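Local coordinates for periplasmic binding protein/LacI transcriptional regulator (Burkholderia graminis C4D1M, PDB 5HQJ) that binds D-arabinose and probably delivers sugars to an ABC transporter as its extracytoplasmic solute-binding protein, at residues A38-D43 / V217-G222; T157-L160 / N164-E167. All blocks are in the same frame, centred on the assembly; numbering follows the deposited sequence.

Contact 1. Residues A38-D43 / V217-G222; sequences AVPFFD and VSQVGG. With 64K (alpha-D-arabinopyranose), chain B.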
ATOM      1  N   ALA A  38       3.129   3.607 -11.790  1.00 39.03           N
ATOM      2  CA  ALA A  38       1.767   3.650 -12.308  1.00 25.82           C
ATOM      3  C   ALA A  38       1.059   2.328 -12.121  1.00 30.39           C
ATOM      4  O   ALA A  38       0.898   1.575 -13.077  1.00 37.90           O
ATOM      5  CB  ALA A  38       1.765   4.003 -13.783  1.00 24.81           C
ATOM      6  N   VAL A  39       0.622   2.069 -10.896  1.00 22.41           N
ATOM      7  CA  VAL A  39      -0.203   0.911 -10.562  1.00 19.14           C
ATOM      8  C   VAL A  39      -1.534   1.366  -9.925  1.00 21.46           C
ATOM      9  O   VAL A  39      -1.623   2.458  -9.381  1.00 20.45           O
ATOM     10  CB  VAL A  39       0.540  -0.036  -9.604  1.00 23.94           C
ATOM     11  CG1 VAL A  39       1.722  -0.678 -10.296  1.00 31.88           C
ATOM     12  CG2 VAL A  39       1.005   0.709  -8.408  1.00 24.18           C
ATOM     13  N   PRO A  40      -2.568   0.515  -9.979  1.00 17.68           N
ATOM     14  CA  PRO A  40      -3.964   0.897  -9.750  1.00 17.72           C
ATOM     15  C   PRO A  40      -4.196   1.579  -8.444  1.00 19.14           C
ATOM     16  O   PRO A  40      -4.910   2.554  -8.416  1.00 17.85           O
ATOM     17  CB  PRO A  40      -4.716  -0.425  -9.794  1.00 20.77           C
ATOM     18  CG  PRO A  40      -3.839  -1.310 -10.625  1.00 20.56           C
ATOM     19  CD  PRO A  40      -2.443  -0.878 -10.441  1.00 26.44           C
ATOM     20  N   PHE A  41      -3.609   1.087  -7.373  1.00 19.72           N
ATOM     21  CA  PHE A  41      -3.822   1.724  -6.080  1.00 16.89           C
ATOM     22  C   PHE A  41      -3.597   3.237  -6.060  1.00 16.65           C
ATOM     23  O   PHE A  41      -4.334   3.960  -5.373  1.00 16.09           O
ATOM     24  CB  PHE A  41      -2.904   1.046  -5.060  1.00 17.26           C
ATOM     25  CG  PHE A  41      -2.899   1.691  -3.685  1.00 13.20           C
ATOM     26  CD1 PHE A  41      -3.869   1.374  -2.730  1.00 13.93           C
ATOM     27  CD2 PHE A  41      -1.875   2.554  -3.331  1.00 18.08           C
ATOM     28  CE1 PHE A  41      -3.825   1.933  -1.442  1.00 12.48           C
ATOM     29  CE2 PHE A  41      -1.817   3.116  -2.071  1.00 12.07           C
ATOM     30  CZ  PHE A  41      -2.788   2.784  -1.093  1.00 12.45           C
ATOM     31  N   PHE A  42      -2.577   3.720  -6.768  1.00 15.63           N
ATOM     32  CA  PHE A  42      -2.166   5.113  -6.617  1.00 14.73           C
ATOM     33  C   PHE A  42      -3.025   6.119  -7.347  1.00 13.71           C
ATOM     34  O   PHE A  42      -2.835   7.320  -7.145  1.00 14.55           O
ATOM     35  CB  PHE A  42      -0.707   5.270  -7.051  1.00 17.66           C
ATOM     36  CG  PHE A  42       0.248   4.656  -6.080  1.00 22.06           C
ATOM     37  CD1 PHE A  42       0.586   5.326  -4.942  1.00 14.68           C
ATOM     38  CD2 PHE A  42       0.746   3.391  -6.290  1.00 15.70           C
ATOM     39  CE1 PHE A  42       1.472   4.747  -4.004  1.00 18.34           C
ATOM     40  CE2 PHE A  42       1.661   2.795  -5.400  1.00 18.06           C
ATOM     41  CZ  PHE A  42       1.998   3.461  -4.238  1.00 20.98           C
ATOM     42  N   ASP A  43      -3.909   5.638  -8.222  1.00 15.86           N
ATOM     43  CA  ASP A  43      -4.869   6.523  -8.878  1.00 14.67           C
ATOM     44  C   ASP A  43      -5.633   7.283  -7.810  1.00 18.57           C
ATOM     45  O   ASP A  43      -5.886   8.475  -7.956  1.00 13.28           O
ATOM     46  CB  ASP A  43      -5.825   5.734  -9.784  1.00 13.02           C
ATOM     47  CG  ASP A  43      -5.206   5.386 -11.145  1.00 12.69           C
ATOM     48  OD1 ASP A  43      -4.005   5.672 -11.393  1.00 16.59           O
ATOM     49  OD2 ASP A  43      -5.944   4.799 -11.977  1.00 18.94           O
ATOM     50  N   VAL A 217      -1.253  -9.387   0.885  1.00  8.08           N
ATOM     51  CA  VAL A 217      -0.913  -8.168   1.593  1.00  7.78           C
ATOM     52  C   VAL A 217      -0.601  -6.993   0.639  1.00  9.02           C
ATOM     53  O   VAL A 217      -0.295  -5.881   1.105  1.00 13.53           O
ATOM     54  CB  VAL A 217       0.284  -8.359   2.559  1.00 11.13           C
ATOM     55  CG1 VAL A 217      -0.125  -9.324   3.686  1.00  8.83           C
ATOM     56  CG2 VAL A 217       1.616  -8.758   1.823  1.00  8.40           C
ATOM     57  N   SER A 218      -0.638  -7.242  -0.673  1.00 10.19           N
ATOM     58  CA  SER A 218      -0.465  -6.198  -1.684  1.00 10.23           C
ATOM     59  C   SER A 218      -1.661  -6.213  -2.658  1.00 14.19           C
ATOM     60  O   SER A 218      -2.469  -7.114  -2.627  1.00 13.75           O
ATOM     61  CB  SER A 218       0.852  -6.378  -2.426  1.00 13.50           C
ATOM     62  OG  SER A 218       0.779  -7.492  -3.272  1.00 14.95           O
ATOM     63  N   GLN A 219      -1.799  -5.191  -3.493  1.00 25.90           N
ATOM     64  CA  GLN A 219      -3.074  -5.040  -4.193  1.00 49.74           C
ATOM     65  C   GLN A 219      -3.329  -6.173  -5.194  1.00 22.65           C
ATOM     66  O   GLN A 219      -4.480  -6.446  -5.468  1.00 19.96           O
ATOM     67  CB  GLN A 219      -3.196  -3.666  -4.894  1.00 64.34           C
ATOM     68  CG  GLN A 219      -1.989  -3.176  -5.656  1.00 79.06           C
ATOM     69  CD  GLN A 219      -1.573  -4.127  -6.737  1.00 83.83           C
ATOM     70  OE1 GLN A 219      -0.618  -4.881  -6.583  1.00110.16           O
ATOM     71  NE2 GLN A 219      -2.290  -4.103  -7.845  1.00 52.04           N
ATOM     72  N   VAL A 220      -2.289  -6.856  -5.675  1.00 15.42           N
ATOM     73  CA  VAL A 220      -2.444  -7.993  -6.621  1.00 20.41           C
ATOM     74  C   VAL A 220      -2.936  -9.341  -6.022  1.00 16.68           C
ATOM     75  O   VAL A 220      -3.385 -10.258  -6.754  1.00 10.93           O
ATOM     76  CB  VAL A 220      -1.109  -8.271  -7.327  1.00 38.24           C
ATOM     77  CG1 VAL A 220      -0.184  -9.123  -6.450  1.00 34.42           C
ATOM     78  CG2 VAL A 220      -1.339  -8.935  -8.671  1.00 49.43           C
ATOM     79  N   GLY A 221      -2.862  -9.476  -4.714  1.00 12.59           N
ATOM     80  CA  GLY A 221      -3.136 -10.775  -4.132  1.00 10.92           C
ATOM     81  C   GLY A 221      -4.583 -11.178  -4.306  1.00 10.62           C
ATOM     82  O   GLY A 221      -4.895 -12.321  -4.705  1.00 11.46           O
ATOM     83  N   GLY A 222      -5.493 -10.240  -4.036  1.00  9.92           N
ATOM     84  CA  GLY A 222      -6.905 -10.502  -4.248  1.00 13.83           C
ATOM     85  C   GLY A 222      -7.225 -10.884  -5.685  1.00 10.53           C
ATOM     86  O   GLY A 222      -7.874 -11.890  -5.935  1.00 11.42           O
TER
HETATM   87  O2  64K B 401      -0.101   0.235   0.275  1.00 16.25           O
HETATM   88  C2  64K B 401       0.310  -0.577  -0.876  1.00 23.94           C
HETATM   89  C3  64K B 401      -0.933  -1.094  -1.524  1.00 16.72           C
HETATM   90  O3  64K B 401      -1.456  -2.138  -0.733  1.00 17.68           O
HETATM   91  C4  64K B 401      -0.656  -1.701  -2.896  1.00 25.40           C
HETATM   92  O4  64K B 401       0.105  -2.919  -2.802  1.00 27.04           O
HETATM   93  C5  64K B 401       0.113  -0.760  -3.707  1.00 16.43           C
HETATM   94  O5  64K B 401       1.390  -0.524  -3.065  1.00 16.05           O
HETATM   95  C1  64K B 401       1.092   0.270  -1.841  1.00 22.94           C
HETATM   96  O1  64K B 401       2.283   0.621  -1.251  1.00 12.46           O

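Contact 2. Residues T157-L160 / N164-E167; sequences TGQL and NLNE. With 64K (alpha-D-arabinopyranose), chain B.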
ATOM      1  N   THR A 157       2.847 -11.632  -1.245  1.00  6.76           N
ATOM      2  CA  THR A 157       3.206 -10.232  -1.141  1.00  6.63           C
ATOM      3  C   THR A 157       3.556  -9.670  -2.499  1.00  8.66           C
ATOM      4  O   THR A 157       3.425 -10.367  -3.507  1.00 10.62           O
ATOM      5  CB  THR A 157       4.344 -10.038  -0.099  1.00  8.32           C
ATOM      6  OG1 THR A 157       4.527  -8.626   0.083  1.00  8.89           O
ATOM      7  CG2 THR A 157       5.672 -10.755  -0.478  1.00  7.91           C
ATOM      8  N   GLY A 158       4.012  -8.416  -2.521  1.00  9.58           N
ATOM      9  CA  GLY A 158       4.363  -7.758  -3.768  1.00 15.58           C
ATOM     10  C   GLY A 158       5.856  -7.771  -3.946  1.00 17.23           C
ATOM     11  O   GLY A 158       6.478  -8.830  -4.020  1.00 18.62           O
ATOM     12  N   GLN A 159       6.436  -6.575  -3.952  1.00 22.04           N
ATOM     13  CA  GLN A 159       7.878  -6.444  -4.031  1.00 30.79           C
ATOM     14  C   GLN A 159       8.502  -6.705  -2.636  1.00 10.98           C
ATOM     15  O   GLN A 159       8.025  -6.223  -1.613  1.00 19.56           O
ATOM     16  CB  GLN A 159       8.256  -5.064  -4.612  1.00 53.30           C
ATOM     17  CG  GLN A 159       7.548  -3.821  -4.025  1.00 58.65           C
ATOM     18  CD  GLN A 159       6.227  -3.440  -4.726  1.00 57.34           C
ATOM     19  OE1 GLN A 159       5.196  -4.049  -4.483  1.00 21.65           O
ATOM     20  NE2 GLN A 159       6.261  -2.406  -5.566  1.00 65.13           N
ATOM     21  N   LEU A 160       9.544  -7.527  -2.641  1.00 14.81           N
ATOM     22  CA  LEU A 160      10.157  -7.995  -1.413  1.00 15.90           C
ATOM     23  C   LEU A 160      10.868  -6.904  -0.589  1.00 23.56           C
ATOM     24  O   LEU A 160      11.132  -7.112   0.591  1.00 18.81           O
ATOM     25  CB  LEU A 160      11.137  -9.130  -1.726  1.00 17.34           C
ATOM     26  CG  LEU A 160      10.578 -10.363  -2.436  1.00 24.67           C
ATOM     27  CD1 LEU A 160      11.699 -11.353  -2.767  1.00 26.39           C
ATOM     28  CD2 LEU A 160       9.496 -11.022  -1.600  1.00 18.03           C
ATOM     29  N   ASN A 164       6.209  -1.301   3.797  1.00 17.63           N
ATOM     30  CA  ASN A 164       4.870  -1.370   4.309  1.00 19.61           C
ATOM     31  C   ASN A 164       4.446  -2.824   4.162  1.00 11.19           C
ATOM     32  O   ASN A 164       3.783  -3.338   5.041  1.00 11.82           O
ATOM     33  CB  ASN A 164       3.917  -0.362   3.624  1.00 20.40           C
ATOM     34  CG  ASN A 164       3.859  -0.480   2.095  1.00 29.63           C
ATOM     35  OD1 ASN A 164       4.686  -1.125   1.452  1.00 18.78           O
ATOM     36  ND2 ASN A 164       2.865   0.197   1.508  1.00 19.98           N
ATOM     37  N   LEU A 165       4.848  -3.476   3.061  1.00 11.69           N
ATOM     38  CA  LEU A 165       4.434  -4.847   2.798  1.00  7.56           C
ATOM     39  C   LEU A 165       5.101  -5.762   3.777  1.00  7.17           C
ATOM     40  O   LEU A 165       4.469  -6.634   4.336  1.00 10.28           O
ATOM     41  CB  LEU A 165       4.778  -5.267   1.382  1.00 11.91           C
ATOM     42  CG  LEU A 165       4.097  -4.493   0.277  1.00 13.44           C
ATOM     43  CD1 LEU A 165       4.359  -5.199  -1.022  1.00 10.75           C
ATOM     44  CD2 LEU A 165       2.583  -4.298   0.524  1.00 14.55           C
ATOM     45  N   ASN A 166       6.381  -5.525   4.050  1.00  7.67           N
ATOM     46  CA  ASN A 166       7.061  -6.382   5.009  1.00 12.94           C
ATOM     47  C   ASN A 166       6.546  -6.207   6.437  1.00 10.18           C
ATOM     48  O   ASN A 166       6.477  -7.165   7.182  1.00 11.86           O
ATOM     49  CB  ASN A 166       8.579  -6.157   4.968  1.00 12.67           C
ATOM     50  CG  ASN A 166       9.188  -6.659   3.694  1.00 14.53           C
ATOM     51  OD1 ASN A 166       8.629  -7.529   3.024  1.00 21.01           O
ATOM     52  ND2 ASN A 166      10.344  -6.142   3.354  1.00 16.43           N
ATOM     53  N   GLU A 167       6.133  -4.998   6.804  1.00  9.53           N
ATOM     54  CA  GLU A 167       5.480  -4.795   8.066  1.00 10.98           C
ATOM     55  C   GLU A 167       4.154  -5.539   8.162  1.00 10.47           C
ATOM     56  O   GLU A 167       3.837  -6.082   9.199  1.00  9.55           O
ATOM     57  CB  GLU A 167       5.280  -3.300   8.287  1.00 18.55           C
ATOM     58  CG  GLU A 167       6.623  -2.634   8.582  1.00 23.43           C
ATOM     59  CD  GLU A 167       6.560  -1.118   8.601  1.00 72.85           C
ATOM     60  OE1 GLU A 167       5.627  -0.563   8.004  1.00 26.68           O
ATOM     61  OE2 GLU A 167       7.447  -0.481   9.204  1.00 84.73           O
TER
HETATM   62  O2  64K B 401      -0.101   0.235   0.275  1.00 16.25           O
HETATM   63  C2  64K B 401       0.310  -0.577  -0.876  1.00 23.94           C
HETATM   64  C3  64K B 401      -0.933  -1.094  -1.524  1.00 16.72           C
HETATM   65  O3  64K B 401      -1.456  -2.138  -0.733  1.00 17.68           O
HETATM   66  C4  64K B 401      -0.656  -1.701  -2.896  1.00 25.40           C
HETATM   67  O4  64K B 401       0.105  -2.919  -2.802  1.00 27.04           O
HETATM   68  C5  64K B 401       0.113  -0.760  -3.707  1.00 16.43           C
HETATM   69  O5  64K B 401       1.390  -0.524  -3.065  1.00 16.05           O
HETATM   70  C1  64K B 401       1.092   0.270  -1.841  1.00 22.94           C
HETATM   71  O1  64K B 401       2.283   0.621  -1.251  1.00 12.46           O
HETATM   72  O   HOH W   1       6.976  -7.832   0.600  1.00 14.40           O

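Contact 1. Residues A38-D43 / V217-G222
Phe41 and Gln219 approach each other beside the bound sugar, where Phe41 CB lies 4.4 Å from Gln219 CG; the two segments share no hydrogen bond and bury 114 Å². The side chain of Phe41 starts out toward Gln219 but then leaves it for the arabinopyranose. Its CB is 3.8 Å from C5 of the sugar, and CG faces C5 and C3 at similar range. With CG anti to the backbone N (chi1 174°), the ring is carried under the pyranose. There CD2 is 3.9 Å from sugar C5, CD1 and CE1 approach C3, CE2 nears C1, and CZ at the tip is 3.9 Å from hydroxyl O2. Sugar C3 stands 3.9 Å above the plane of the Phe41 ring, over its centre, and the bonds at C3 aim its hydrogen at that face, the geometry of a CH-pi interaction. Such an aromatic platform under a pyranose, closed over from a second lobe, fits the two-lobed periplasmic binding protein fold: residues 38-43 follow strand 30-34 of one sheet, while 217-222 follow strand 211-216 of the other. Phe42 flanks the platform: the CD2 edge of Phe41 points at the centre of the Phe42 ring, a T-shaped (edge-to-face) pair. From the opposite lobe, Gln219 CG reaches sugar C4 at 3.4 Å, and Gln219 N donates to sugar O4 (3.0 Å, N-H...O 146°). Ser218 OG is hydrogen-bonded to Asp192. Pro40, at the exposed margin, turns CD toward the amide end of Gln219, the two side chains crossing at about a right angle.

Contact 2. Residues T157-L160 / N164-E167
Thr157 OG1 packs against Leu165, 3.6 Å from CD1 and about as far from CB, with the two side chains crossing obliquely. The hydroxyl is swung to the side away from the backbone N (chi1 -173°), which faces it to the helix, where it also donates to a water at 2.6 Å. That water passes its own hydrogens on to Gln159 O and to Asn166 OD1, each 2.9 Å away, so one molecule ties the hydroxyl, a loop carbonyl and a helix side chain together. Next along the chain, Gly158 presents its backbone N to Leu165 CD1 at 3.6 Å. Gln159 follows, its chain bent at chi2 so that OE1 comes to 3.7 Å from the same methyl; CD1 of Leu165 therefore has neighbours in three successive residues. These residues form the loop joining strand 150-156 to helix 163-176, part of a beta-alpha-beta unit of this lobe, since the chain continues into the adjacent parallel strand 181-188. At the exposed end of the loop, the side chain of Leu160 starts away from the helix, but its carbonyl O accepts from Asn166 ND2 at 3.0 Å (N-H...O 161°). The acceptor lies close to the Asn166 amide plane, whereas the donor approaches from above the Leu160 carbonyl plane, 36° out of it. Both ends of the Asn166 amide are thus engaged, which fixes its rotation. One residue before Leu165 on the helix, Asn164 turns to the sugar: its ND2 donates to arabinopyranose O1 at 2.9 Å, while Lys36 NZ is hydrogen-bonded to its OD1.

Both contacts are buried with an exposed margin, at Pro40 in contact 1 and at Leu160 in contact 2, and both reach the same arabinopyranose. Their places in the fold differ. Contact 1 spans the cleft between two lobes, its segments 174 residues apart; its direct contact is small, and the sugar sits against both segments. Contact 2 is local, four residues apart within one lobe, and buries the larger area (201 against 114 Å²) with a direct hydrogen bond and a water bridge. Contact 2 lies inside the chain loop closed by contact 1, and the two touch: Val217 O packs 3.3 Å from Leu165 CD2, and Ser218 OG lies 3.4 Å from Gly158 N.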